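Local coordinates for Sts-2 protein (Mus musculus, PDB 3D6A) that probably interferes with CBL-mediated down-regulation and degradation of receptor-type tyrosine kinases, and is represented here by its histidine phosphatase-like part, at residues L13-G18 / L234-C239; G18-Q23 / N63-S68. One frame throughout, in Å; residues are numbered along the deposited sequence.

Contact 1 (L13-G18 / L234-C239). Unlike the reference sequence in segment 13-18: Ile15 (reference Val). With W (tungsten ion), chain J.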
loop_
_atom_site.group_PDB
_atom_site.type_symbol
_atom_site.label_atom_id
_atom_site.label_comp_id
_atom_site.label_asym_id
_atom_site.label_seq_id
_atom_site.Cartn_x
_atom_site.Cartn_y
_atom_site.Cartn_z
ATOM N N LEU A 13 -17.990 14.659 -0.098
ATOM C CA LEU A 13 -17.208 13.534 0.439
ATOM C C LEU A 13 -15.953 14.103 1.093
ATOM O O LEU A 13 -15.091 14.674 0.426
ATOM C CB LEU A 13 -16.864 12.514 -0.665
ATOM C CG LEU A 13 -16.213 11.139 -0.343
ATOM C CD1 LEU A 13 -17.079 10.243 0.515
ATOM C CD2 LEU A 13 -15.868 10.424 -1.640
ATOM N N VAL A 14 -15.881 13.979 2.411
ATOM C CA VAL A 14 -14.730 14.455 3.162
ATOM C C VAL A 14 -13.785 13.267 3.336
ATOM O O VAL A 14 -14.191 12.212 3.816
ATOM C CB VAL A 14 -15.124 15.013 4.551
ATOM C CG1 VAL A 14 -13.927 15.761 5.189
ATOM C CG2 VAL A 14 -16.327 15.924 4.433
ATOM N N ILE A 15 -12.529 13.465 2.957
ATOM C CA ILE A 15 -11.506 12.416 2.924
ATOM C C ILE A 15 -10.246 12.828 3.724
ATOM O O ILE A 15 -9.667 13.883 3.471
ATOM C CB ILE A 15 -11.106 12.136 1.441
ATOM C CG1 ILE A 15 -12.360 11.893 0.585
ATOM C CG2 ILE A 15 -10.128 10.963 1.352
ATOM C CD1 ILE A 15 -12.100 11.665 -0.895
ATOM N N ARG A 16 -9.814 11.995 4.674
ATOM C CA ARG A 16 -8.531 12.209 5.362
ATOM C C ARG A 16 -7.416 11.822 4.401
ATOM O O ARG A 16 -7.562 10.896 3.587
ATOM C CB ARG A 16 -8.409 11.371 6.649
ATOM C CG ARG A 16 -7.087 11.664 7.467
ATOM C CD ARG A 16 -6.776 10.603 8.525
ATOM N NE ARG A 16 -5.545 10.946 9.240
ATOM C CZ ARG A 16 -4.827 10.135 10.005
ATOM N NH1 ARG A 16 -5.197 8.869 10.203
ATOM N NH2 ARG A 16 -3.712 10.611 10.579
ATOM N N HIS A 17 -6.307 12.546 4.497
ATOM C CA HIS A 17 -5.100 12.293 3.708
ATOM C C HIS A 17 -4.532 10.898 3.983
ATOM O O HIS A 17 -4.796 10.290 5.056
ATOM C CB HIS A 17 -4.039 13.334 4.073
ATOM C CG HIS A 17 -3.658 13.326 5.522
ATOM N ND1 HIS A 17 -2.824 12.373 6.067
ATOM C CD2 HIS A 17 -3.945 14.196 6.521
ATOM C CE1 HIS A 17 -2.661 12.624 7.356
ATOM N NE2 HIS A 17 -3.333 13.727 7.659
ATOM N N GLY A 18 -3.712 10.420 3.043
ATOM C CA GLY A 18 -3.027 9.137 3.191
ATOM C C GLY A 18 -1.900 9.200 4.199
ATOM O O GLY A 18 -1.604 10.261 4.744
ATOM N N LEU A 234 -7.180 7.955 4.513
ATOM C CA LEU A 234 -8.252 7.942 3.510
ATOM C C LEU A 234 -9.620 7.627 4.091
ATOM O O LEU A 234 -10.525 7.271 3.353
ATOM C CB LEU A 234 -7.928 6.995 2.326
ATOM C CG LEU A 234 -7.139 7.494 1.109
ATOM C CD1 LEU A 234 -7.943 8.539 0.296
ATOM C CD2 LEU A 234 -5.742 8.013 1.476
ATOM N N GLY A 235 -9.787 7.791 5.404
ATOM C CA GLY A 235 -11.109 7.681 6.038
ATOM C C GLY A 235 -12.086 8.692 5.447
ATOM O O GLY A 235 -11.707 9.826 5.169
ATOM N N MET A 236 -13.346 8.274 5.290
ATOM C CA MET A 236 -14.336 8.990 4.491
ATOM C C MET A 236 -15.653 9.164 5.208
ATOM O O MET A 236 -16.080 8.331 5.997
ATOM C CB MET A 236 -14.625 8.273 3.174
ATOM C CG MET A 236 -13.526 8.382 2.172
ATOM S SD MET A 236 -13.993 7.626 0.635
ATOM C CE MET A 236 -12.359 7.504 -0.128
ATOM N N CYS A 237 -16.292 10.263 4.862
ATOM C CA CYS A 237 -17.535 10.705 5.439
ATOM C C CYS A 237 -18.302 11.354 4.270
ATOM O O CYS A 237 -17.753 12.174 3.551
ATOM C CB CYS A 237 -17.151 11.743 6.480
ATOM S SG CYS A 237 -18.412 12.441 7.313
ATOM N N PHE A 238 -19.550 10.982 4.069
ATOM C CA PHE A 238 -20.291 11.424 2.893
ATOM C C PHE A 238 -21.644 12.044 3.279
ATOM O O PHE A 238 -22.447 11.408 3.944
ATOM C CB PHE A 238 -20.495 10.219 1.973
ATOM C CG PHE A 238 -21.098 10.544 0.642
ATOM C CD1 PHE A 238 -20.596 11.571 -0.142
ATOM C CD2 PHE A 238 -22.157 9.785 0.157
ATOM C CE1 PHE A 238 -21.150 11.857 -1.388
ATOM C CE2 PHE A 238 -22.719 10.050 -1.101
ATOM C CZ PHE A 238 -22.206 11.093 -1.871
ATOM N N CYS A 239 -21.867 13.284 2.857
ATOM C CA CYS A 239 -23.145 13.978 3.037
ATOM C C CYS A 239 -23.831 14.207 1.692
ATOM O O CYS A 239 -23.187 14.622 0.734
ATOM C CB CYS A 239 -22.933 15.334 3.726
ATOM S SG CYS A 239 -22.458 15.231 5.478
HETATM W W W J . -3.721 14.351 10.078
HETATM O O HOH W 1 -2.333 13.051 10.780
HETATM O O HOH W 2 -5.533 13.579 9.633
HETATM O O HOH W 3 -2.977 15.723 8.797
#
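The carbonyl oxygen of Cys237 is held from two sources on the facing strand: Val14 N donates a hydrogen bond of 2.8 Å to it, and Leu13 CA-H makes a longer contact with the same atom. Two residues earlier, Gly235 O repeats the scheme, accepting from Arg16 N at 2.9 Å while Ile15 CA-H approaches it. The strands run antiparallel, 170° apart in direction. Leu13, Ile15, Met236 and Phe238 share one face of the sheet. Leu13 CD1 reaches Phe238 CB at 3.7 Å, the two chains crossing at about a right angle, whereas Ile15 and Met236 lie side by side. Packing is tight where Ile15 CG2 meets Leu234 CD1, 3.4 Å apart. Arg16 turns its end away from the 234-239 segment; with CG anti to the backbone N (chi1 -176°) and the chain extended, its NE and NH2 donate to two different waters bound to the tungsten ion. His17 NE2 binds this metal at 2.5 Å, and ND1 donates to Gly18 O almost in the ring plane, fixing the ring's rotation. An Arg-His-Gly sequence leaving a central strand is the signature of the histidine phosphatase superfamily, and the tungsten position is consistent with its phosphate pocket.

Contact 2 (G18-Q23 / N63-S68); sequences GERVDQ and NDPPLS
Pro65 sets its ring against the paired side chains of Arg20 and Asp22, crossing both obliquely. Its CG lies 3.6 Å from Asp22 OD1 and about as far from OD2, and it stands 3.7 Å from Arg20 NE, so a single methylene meets both partners of an ion pair. That pair is side-on: Arg20 NE and NH2 each donate, at 2.8 Å for NH2 to OD2, to the syn lone pair of a different carboxylate oxygen, both oxygens lying somewhat out of the guanidinium plane. Asp22 can meet them because its CG sits between the backbone N and the carbonyl carbon (chi1 66°). With an alanine in place of Asp22, the guanidinium of Arg20 would probably lose its carboxylate mate and be free to turn, and one of the groups lying against Pro65 CG would be gone. Alongside, Val21 crosses Pro66 obliquely, CG2 coming to 3.7 Å from CD, and its CG1 rests on Ser68 CA. Backbone bonds secure this packing: Val21 N donates to Pro66 O, and Ser68 N donates to Glu19 O at 2.9 Å. Ser68 OG caps Gly71 N at the start of helix 69-85. Trp29 of helix 29-32 covers Val21 and both prolines, while Leu67 packs against Arg99 and Thr103 of helix 98-111.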
loop_
_atom_site.group_PDB
_atom_site.type_symbol
_atom_site.label_atom_id
_atom_site.label_comp_id
_atom_site.label_asym_id
_atom_site.label_seq_id
_atom_site.Cartn_x
_atom_site.Cartn_y
_atom_site.Cartn_z
ATOM N N GLY A 18 -3.712 10.420 3.043
ATOM C CA GLY A 18 -3.027 9.137 3.191
ATOM C C GLY A 18 -1.900 9.200 4.199
ATOM O O GLY A 18 -1.604 10.261 4.744
ATOM N N GLU A 19 -1.298 8.042 4.460
ATOM C CA GLU A 19 -0.233 7.890 5.429
ATOM C C GLU A 19 0.890 8.878 5.108
ATOM O O GLU A 19 1.358 8.938 3.971
ATOM C CB GLU A 19 0.306 6.442 5.382
ATOM C CG GLU A 19 1.354 6.133 6.437
ATOM C CD GLU A 19 2.010 4.783 6.244
ATOM O OE1 GLU A 19 2.840 4.635 5.305
ATOM O OE2 GLU A 19 1.707 3.869 7.045
ATOM N N ARG A 20 1.302 9.641 6.121
ATOM C CA ARG A 20 2.494 10.508 6.061
ATOM C C ARG A 20 3.762 9.799 6.500
ATOM O O ARG A 20 3.731 8.865 7.339
ATOM C CB ARG A 20 2.279 11.830 6.849
ATOM C CG ARG A 20 1.179 11.762 7.848
ATOM C CD ARG A 20 0.675 13.094 8.389
ATOM N NE ARG A 20 1.670 13.828 9.156
ATOM C CZ ARG A 20 1.377 14.704 10.116
ATOM N NH1 ARG A 20 0.105 14.925 10.439
ATOM N NH2 ARG A 20 2.357 15.347 10.771
ATOM N N VAL A 21 4.883 10.211 5.913
ATOM C CA VAL A 21 6.184 9.629 6.252
ATOM C C VAL A 21 6.508 9.743 7.747
ATOM O O VAL A 21 7.093 8.815 8.335
ATOM C CB VAL A 21 7.374 10.239 5.421
ATOM C CG1 VAL A 21 7.333 9.761 3.982
ATOM C CG2 VAL A 21 7.386 11.754 5.488
ATOM N N ASP A 22 6.148 10.868 8.365
ATOM C CA ASP A 22 6.468 11.050 9.791
ATOM C C ASP A 22 5.612 10.210 10.745
ATOM O O ASP A 22 6.046 9.955 11.864
ATOM C CB ASP A 22 6.474 12.528 10.195
ATOM C CG ASP A 22 5.113 13.174 10.110
ATOM O OD1 ASP A 22 4.225 12.622 9.426
ATOM O OD2 ASP A 22 4.927 14.243 10.738
ATOM N N GLN A 23 4.415 9.772 10.321
ATOM C CA GLN A 23 3.645 8.766 11.092
ATOM C C GLN A 23 4.461 7.485 11.271
ATOM O O GLN A 23 4.374 6.819 12.308
ATOM C CB GLN A 23 2.349 8.360 10.377
ATOM C CG GLN A 23 1.285 9.430 10.232
ATOM C CD GLN A 23 -0.002 8.896 9.551
ATOM O OE1 GLN A 23 -0.479 9.449 8.542
ATOM N NE2 GLN A 23 -0.559 7.809 10.114
ATOM N N ASN A 63 7.711 20.671 8.946
ATOM C CA ASN A 63 6.354 20.616 9.476
ATOM C C ASN A 63 5.329 20.453 8.360
ATOM O O ASN A 63 4.162 20.764 8.543
ATOM C CB ASN A 63 6.037 21.884 10.280
ATOM C CG ASN A 63 7.047 22.151 11.370
ATOM O OD1 ASN A 63 7.343 21.286 12.205
ATOM N ND2 ASN A 63 7.593 23.353 11.366
ATOM N N ASP A 64 5.780 19.978 7.206
ATOM C CA ASP A 64 4.901 19.745 6.070
ATOM C C ASP A 64 5.345 18.472 5.375
ATOM O O ASP A 64 5.862 18.528 4.262
ATOM C CB ASP A 64 4.945 20.937 5.113
ATOM C CG ASP A 64 3.752 20.997 4.180
ATOM O OD1 ASP A 64 2.732 20.317 4.440
ATOM O OD2 ASP A 64 3.839 21.738 3.169
ATOM N N PRO A 65 5.155 17.311 6.035
ATOM C CA PRO A 65 5.662 16.076 5.470
ATOM C C PRO A 65 4.810 15.599 4.290
ATOM O O PRO A 65 3.605 15.903 4.233
ATOM C CB PRO A 65 5.573 15.093 6.642
ATOM C CG PRO A 65 4.430 15.609 7.463
ATOM C CD PRO A 65 4.485 17.092 7.330
ATOM N N PRO A 66 5.443 14.901 3.329
ATOM C CA PRO A 66 4.713 14.300 2.230
ATOM C C PRO A 66 4.130 12.947 2.622
ATOM O O PRO A 66 4.440 12.412 3.688
ATOM C CB PRO A 66 5.807 14.084 1.180
ATOM C CG PRO A 66 7.013 13.799 1.976
ATOM C CD PRO A 66 6.903 14.678 3.196
ATOM N N LEU A 67 3.298 12.412 1.739
ATOM C CA LEU A 67 2.812 11.044 1.818
ATOM C C LEU A 67 3.971 10.070 1.724
ATOM O O LEU A 67 4.937 10.286 0.998
ATOM C CB LEU A 67 1.856 10.796 0.647
ATOM C CG LEU A 67 0.334 10.916 0.742
ATOM C CD1 LEU A 67 -0.259 11.644 1.957
ATOM C CD2 LEU A 67 -0.268 11.341 -0.602
ATOM N N SER A 68 3.853 8.989 2.461
ATOM C CA SER A 68 4.727 7.856 2.294
ATOM C C SER A 68 4.321 7.134 0.990
ATOM O O SER A 68 3.314 7.479 0.379
ATOM C CB SER A 68 4.605 6.958 3.533
ATOM O OG SER A 68 3.346 6.306 3.546
#

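From the N terminus, strand 11-16 enters the core of the mixed sheet and hands over through Gly18, which both contacts share, to the short helix 21-25. Along the chain the first loop to be closed is that of contact 2, with 39 intervening residues before the chain returns at 63-68, just ahead of helix 69-85. Contact 1 closes only after 215 residues, when strand 236-241 settles antiparallel beside strand 11-16, so the smaller loop is nested inside the larger. The centres lie about 17 Å apart, yet the two touch where Arg16 NH2 and His17 CE1 come near Gln23 OE1. Residues 13-23 thus connect the centre of the sheet, through the tungsten-bound His17, to the loop that leads into helix 69-85.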